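Local coordinates for YjeF-related protein (Enterococcus faecalis, PDB 2R3B) that probably catalyses the ADP-dependent dehydration of (6S)-NAD(P)HX, a hydrated and damaged form of NAD(P)H, as a member of the ribokinase-like superfamily, at residues B[48-53]-B[76-81]; B[119-124]-B[147-152]. All coordinates share one frame; numbering follows the deposited sequence. Where two conformers were deposited one is given.

Contact 1 (48-53 with 76-81) and contact 2 (119-124 with 147-152) lie at the C-terminal side of one central sheet, contact 1 within and just past its strands 46-50 and 74-78, contact 2 past strands 114-117 and 143-147; their centres are about 12 Å apart. Contact 1 begins in the hydrophobic core as parallel strand pairing and runs out into loops. Contact 2 joins a glycine-rich loop to the start of helix 149-156 and reaches solvent at Leu123. Backbone bonds dominate the first; one serine hydroxyl and scattered apolar touches make the second. They meet directly: Gly52 N lies 2.8 Å from Pro119 O and Asn53 N 2.8 Å from Gly120 O, both probable hydrogen bonds.

Contact 1: residues B[48-53]-B[76-81]; sequences VLIGGN and TVITDV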
loop_
_atom_site.group_PDB
_atom_site.type_symbol
_atom_site.label_atom_id
_atom_site.label_comp_id
_atom_site.label_asym_id
_atom_site.label_seq_id
_atom_site.Cartn_x
_atom_site.Cartn_y
_atom_site.Cartn_z
ATOM N N VAL B 48 -14.874 -10.199 15.458
ATOM C CA VAL B 48 -14.321 -8.993 15.998
ATOM C C VAL B 48 -12.899 -9.281 16.502
ATOM O O VAL B 48 -12.703 -10.203 17.296
ATOM C CB VAL B 48 -15.200 -8.418 17.153
ATOM C CG1 VAL B 48 -14.506 -7.171 17.766
ATOM C CG2 VAL B 48 -16.587 -8.029 16.645
ATOM N N LEU B 49 -11.930 -8.515 16.003
ATOM C CA LEU B 49 -10.519 -8.666 16.368
ATOM C C LEU B 49 -10.139 -7.490 17.248
ATOM O O LEU B 49 -10.365 -6.327 16.872
ATOM C CB LEU B 49 -9.667 -8.674 15.102
ATOM C CG LEU B 49 -10.050 -9.639 13.970
ATOM C CD1 LEU B 49 -9.068 -9.462 12.792
ATOM C CD2 LEU B 49 -10.075 -11.080 14.474
ATOM N N ILE B 50 -9.552 -7.747 18.403
ATOM C CA ILE B 50 -9.259 -6.702 19.369
ATOM C C ILE B 50 -7.792 -6.696 19.759
ATOM O O ILE B 50 -7.279 -7.698 20.230
ATOM C CB ILE B 50 -10.112 -6.915 20.649
ATOM C CG1 ILE B 50 -11.579 -7.114 20.263
ATOM C CG2 ILE B 50 -9.883 -5.743 21.632
ATOM C CD1 ILE B 50 -12.530 -7.400 21.440
ATOM N N GLY B 51 -7.093 -5.581 19.498
ATOM C CA GLY B 51 -5.668 -5.480 19.827
ATOM C C GLY B 51 -5.056 -4.297 19.137
ATOM O O GLY B 51 -5.765 -3.421 18.642
ATOM N N GLY B 52 -3.731 -4.285 19.098
ATOM C CA GLY B 52 -2.991 -3.226 18.463
ATOM C C GLY B 52 -3.061 -1.928 19.224
ATOM O O GLY B 52 -3.889 -1.013 18.906
ATOM N N ASN B 53 -2.187 -1.789 20.193
ATOM C CA ASN B 53 -2.024 -0.514 20.869
ATOM C C ASN B 53 -1.191 0.405 19.972
ATOM O O ASN B 53 -1.021 0.104 18.790
ATOM C CB ASN B 53 -1.492 -0.663 22.303
ATOM C CG ASN B 53 -0.033 -1.029 22.362
ATOM O OD1 ASN B 53 0.678 -1.045 21.340
ATOM N ND2 ASN B 53 0.459 -1.234 23.592
ATOM N N THR B 76 -14.606 -6.874 11.952
ATOM C CA THR B 76 -14.482 -5.566 12.615
ATOM C C THR B 76 -13.269 -5.589 13.511
ATOM O O THR B 76 -13.033 -6.601 14.206
ATOM C CB THR B 76 -15.733 -5.233 13.445
ATOM O OG1 THR B 76 -16.879 -5.372 12.619
ATOM C CG2 THR B 76 -15.688 -3.793 13.979
ATOM N N VAL B 77 -12.523 -4.486 13.529
ATOM C CA VAL B 77 -11.322 -4.397 14.334
ATOM C C VAL B 77 -11.493 -3.300 15.369
ATOM O O VAL B 77 -11.730 -2.143 15.018
ATOM C CB VAL B 77 -10.063 -4.161 13.484
ATOM C CG1 VAL B 77 -8.770 -4.285 14.334
ATOM C CG2 VAL B 77 -9.998 -5.185 12.300
ATOM N N ILE B 78 -11.348 -3.669 16.642
ATOM C CA ILE B 78 -11.241 -2.692 17.740
ATOM C C ILE B 78 -9.759 -2.521 18.061
ATOM O O ILE B 78 -9.100 -3.456 18.510
ATOM C CB ILE B 78 -11.983 -3.157 19.016
ATOM C CG1 ILE B 78 -13.469 -3.405 18.748
ATOM C CG2 ILE B 78 -11.754 -2.154 20.197
ATOM C CD1 ILE B 78 -14.146 -4.188 19.905
ATOM N N THR B 79 -9.233 -1.359 17.742
ATOM C CA THR B 79 -7.814 -1.089 17.801
ATOM C C THR B 79 -7.618 0.393 17.995
ATOM O O THR B 79 -8.525 1.168 17.788
ATOM C CB THR B 79 -7.084 -1.559 16.523
ATOM O OG1 THR B 79 -5.676 -1.392 16.718
ATOM C CG2 THR B 79 -7.486 -0.759 15.276
ATOM N N ASP B 80 -6.445 0.812 18.438
ATOM C CA ASP B 80 -6.234 2.261 18.582
ATOM C C ASP B 80 -6.503 2.979 17.264
ATOM O O ASP B 80 -6.101 2.541 16.181
ATOM C CB ASP B 80 -4.830 2.566 19.073
ATOM C CG ASP B 80 -4.706 3.942 19.661
ATOM O OD1 ASP B 80 -4.630 4.925 18.889
ATOM O OD2 ASP B 80 -4.653 4.037 20.916
ATOM N N VAL B 81 -7.185 4.111 17.363
ATOM C CA VAL B 81 -7.506 4.925 16.182
ATOM C C VAL B 81 -6.277 5.275 15.334
ATOM O O VAL B 81 -6.363 5.423 14.102
ATOM C CB VAL B 81 -8.293 6.186 16.591
ATOM C CG1 VAL B 81 -7.407 7.079 17.469
ATOM C CG2 VAL B 81 -8.822 6.852 15.346
#
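Strands 46-50 and 74-78, the two strands of a right-handed beta-alpha-beta unit closed by helix 57-70, pair in parallel through Val48-Thr76, Leu49-Val77 and Ile50-Ile78. Their short axes approach to 4.7 Å at an angle of 23°. Among backbone bonds, Leu49 uses both its polar groups: its N donates to Thr76 O at 2.8 Å and its O accepts Ile78 N at 2.8 Å. Gly51 N continues the pattern by donating to Ile78 O at 3.1 Å. Past this point the chains stay joined as loops, where Asp80 N donates to Gly52 O.

Apolar contact is concentrated on the face carrying Val48, Ile50 and Ile78. Ile78 CD1 reaches Val48 CG1 at 3.7 Å and also touches Ile50 CG1, so one methyl serves two residues of the neighbouring strand. Bridged in register and with CG1 anti to the carbonyl carbon in both (chi1 -50° and -58°), Ile50 and Ile78 lie side by side, pointing the same way. Helix 102-111 covers this face through Val109, Leu105 and Val108; Leu49 and Val77 face helix 57-70 instead.

Polar side chains follow the C-terminal ends of the strands; of these Asn53 comes near Gly122, a predicted (6S)-NADPHX-binding residue. Asp80 forms a salt bridge with Arg54, while Asn53 OD1 accepts from the backbone N of Gln55 and Tyr56. Thr79 OG1 sits 2.8 Å from Gly51 O and 2.9 Å from Gly52 O, two acceptors within reach of its single proton, and accepts a hydrogen bond from Asn83 ND2.

Contact 2: residues B[119-124]-B[147-152]; sequences PGLGLD and DGSAIT
Pro119 and Gly148 bring their CA atoms to 5.9 Å, and Gly122 and Ser149 to 5.8 Å, and the loop passes the first turn of helix 149-156 without any backbone-to-backbone hydrogen bond between the two segments. Gly148 occupies the N-cap position of that helix. The chief polar link is Ser149 OG donating to Gly122 O at 2.8 Å. It does not approach the carbonyl head-on: the C=O...donor angle is 119° and the hydroxyl is tilted 31° from the carbonyl plane. A chi1 of 73° places OG between the backbone N and the carbonyl carbon, directing it at the loop, where Leu121 CB also packs against it at 3.5 Å.

This loop joins strand 114-117 to helix 125-137 at the C-terminal ends of the parallel strands of the ribokinase-like sheet, and Gly122 is predicted to bind (6S)-NADPHX. The serine therefore grips the backbone of a probable substrate-binding residue. Gly120 and Gly122 both adopt positive phi, a backbone shape open chiefly to glycine.

Leu123 CD2 comes alongside the helix, 3.8 Å from Ser149 CB and 4.0 Å from Thr152 CG2, touching residues one turn apart. On the buried side Leu121 CD2 meets Ala150 CB at 4.2 Å. At the base of the loop Asp147 and the Pro119 ring cross nearly at right angles, OD2 lying 3.6 Å from Pro119 CG; the other carboxylate oxygen, OD1, is hydrogen-bonded to Thr170 OG1. Pro119 also touches Ala59 of helix 57-70 and Asp235 of helix 233-247, two further predicted substrate-binding residues.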
loop_
_atom_site.group_PDB
_atom_site.type_symbol
_atom_site.label_atom_id
_atom_site.label_comp_id
_atom_site.label_asym_id
_atom_site.label_seq_id
_atom_site.Cartn_x
_atom_site.Cartn_y
_atom_site.Cartn_z
ATOM N N PRO B 119 -3.631 -9.761 19.953
ATOM C CA PRO B 119 -2.502 -9.356 19.088
ATOM C C PRO B 119 -2.113 -7.882 19.235
ATOM O O PRO B 119 -2.923 -7.011 19.021
ATOM C CB PRO B 119 -3.016 -9.637 17.668
ATOM C CG PRO B 119 -4.061 -10.669 17.835
ATOM C CD PRO B 119 -4.721 -10.371 19.158
ATOM N N GLY B 120 -0.880 -7.625 19.645
ATOM C CA GLY B 120 -0.403 -6.268 19.862
ATOM C C GLY B 120 -1.152 -5.495 20.945
ATOM O O GLY B 120 -1.105 -4.260 20.980
ATOM N N LEU B 121 -1.869 -6.185 21.829
ATOM C CA LEU B 121 -2.716 -5.445 22.775
ATOM C C LEU B 121 -1.895 -4.730 23.832
ATOM O O LEU B 121 -2.317 -3.689 24.377
ATOM C CB LEU B 121 -3.718 -6.391 23.444
ATOM C CG LEU B 121 -4.699 -5.796 24.442
ATOM C CD1 LEU B 121 -5.764 -4.899 23.816
ATOM C CD2 LEU B 121 -5.307 -6.977 25.224
ATOM N N GLY B 122 -0.740 -5.278 24.158
ATOM C CA GLY B 122 0.071 -4.681 25.222
ATOM C C GLY B 122 -0.478 -5.009 26.603
ATOM O O GLY B 122 -1.324 -5.892 26.760
ATOM N N LEU B 123 -0.001 -4.271 27.607
ATOM C CA LEU B 123 -0.213 -4.651 29.005
ATOM C C LEU B 123 -0.709 -3.487 29.848
ATOM O O LEU B 123 -0.886 -3.642 31.054
ATOM C CB LEU B 123 1.101 -5.168 29.585
ATOM C CG LEU B 123 1.654 -6.458 28.972
ATOM C CD1 LEU B 123 3.114 -6.650 29.357
ATOM C CD2 LEU B 123 0.817 -7.717 29.324
ATOM N N ASP B 124 -0.972 -2.337 29.224
ATOM C CA ASP B 124 -1.274 -1.126 29.996
ATOM C C ASP B 124 -2.723 -1.099 30.468
ATOM O O ASP B 124 -3.461 -2.049 30.267
ATOM C CB ASP B 124 -0.882 0.143 29.217
ATOM C CG ASP B 124 -1.839 0.491 28.096
ATOM O OD1 ASP B 124 -2.949 -0.084 27.973
ATOM O OD2 ASP B 124 -1.463 1.396 27.314
ATOM N N ASP B 147 -5.176 -14.459 23.160
ATOM C CA ASP B 147 -3.888 -14.612 22.502
ATOM C C ASP B 147 -2.896 -13.630 23.110
ATOM O O ASP B 147 -3.276 -12.592 23.645
ATOM C CB ASP B 147 -4.087 -14.318 21.012
ATOM C CG ASP B 147 -2.817 -14.429 20.200
ATOM O OD1 ASP B 147 -2.182 -15.511 20.223
ATOM O OD2 ASP B 147 -2.446 -13.427 19.530
ATOM N N GLY B 148 -1.614 -13.952 23.047
ATOM C CA GLY B 148 -0.554 -12.965 23.325
ATOM C C GLY B 148 -0.619 -12.370 24.715
ATOM O O GLY B 148 -0.896 -13.065 25.690
ATOM N N SER B 149 -0.499 -11.052 24.779
ATOM C CA SER B 149 -0.565 -10.348 26.050
ATOM C C SER B 149 -1.899 -10.448 26.771
ATOM O O SER B 149 -1.945 -10.221 27.985
ATOM C CB SER B 149 -0.181 -8.861 25.847
ATOM O OG SER B 149 -1.202 -8.140 25.174
ATOM N N ALA B 150 -2.981 -10.820 26.076
ATOM C CA ALA B 150 -4.264 -11.010 26.713
ATOM C C ALA B 150 -4.193 -12.271 27.615
ATOM O O ALA B 150 -4.857 -12.340 28.642
ATOM C CB ALA B 150 -5.405 -11.106 25.683
ATOM N N ILE B 151 -3.348 -13.232 27.258
ATOM C CA ILE B 151 -3.156 -14.421 28.112
ATOM C C ILE B 151 -2.436 -13.999 29.408
ATOM O O ILE B 151 -2.839 -14.377 30.517
ATOM C CB ILE B 151 -2.332 -15.515 27.414
ATOM C CG1 ILE B 151 -3.004 -15.953 26.109
ATOM C CG2 ILE B 151 -2.175 -16.769 28.347
ATOM C CD1 ILE B 151 -2.182 -16.901 25.266
ATOM N N THR B 152 -1.388 -13.211 29.256
ATOM C CA THR B 152 -0.651 -12.680 30.395
ATOM C C THR B 152 -1.544 -11.864 31.312
ATOM O O THR B 152 -1.513 -12.044 32.535
ATOM C CB THR B 152 0.525 -11.847 29.934
ATOM O OG1 THR B 152 1.410 -12.667 29.174
ATOM C CG2 THR B 152 1.305 -11.247 31.123
#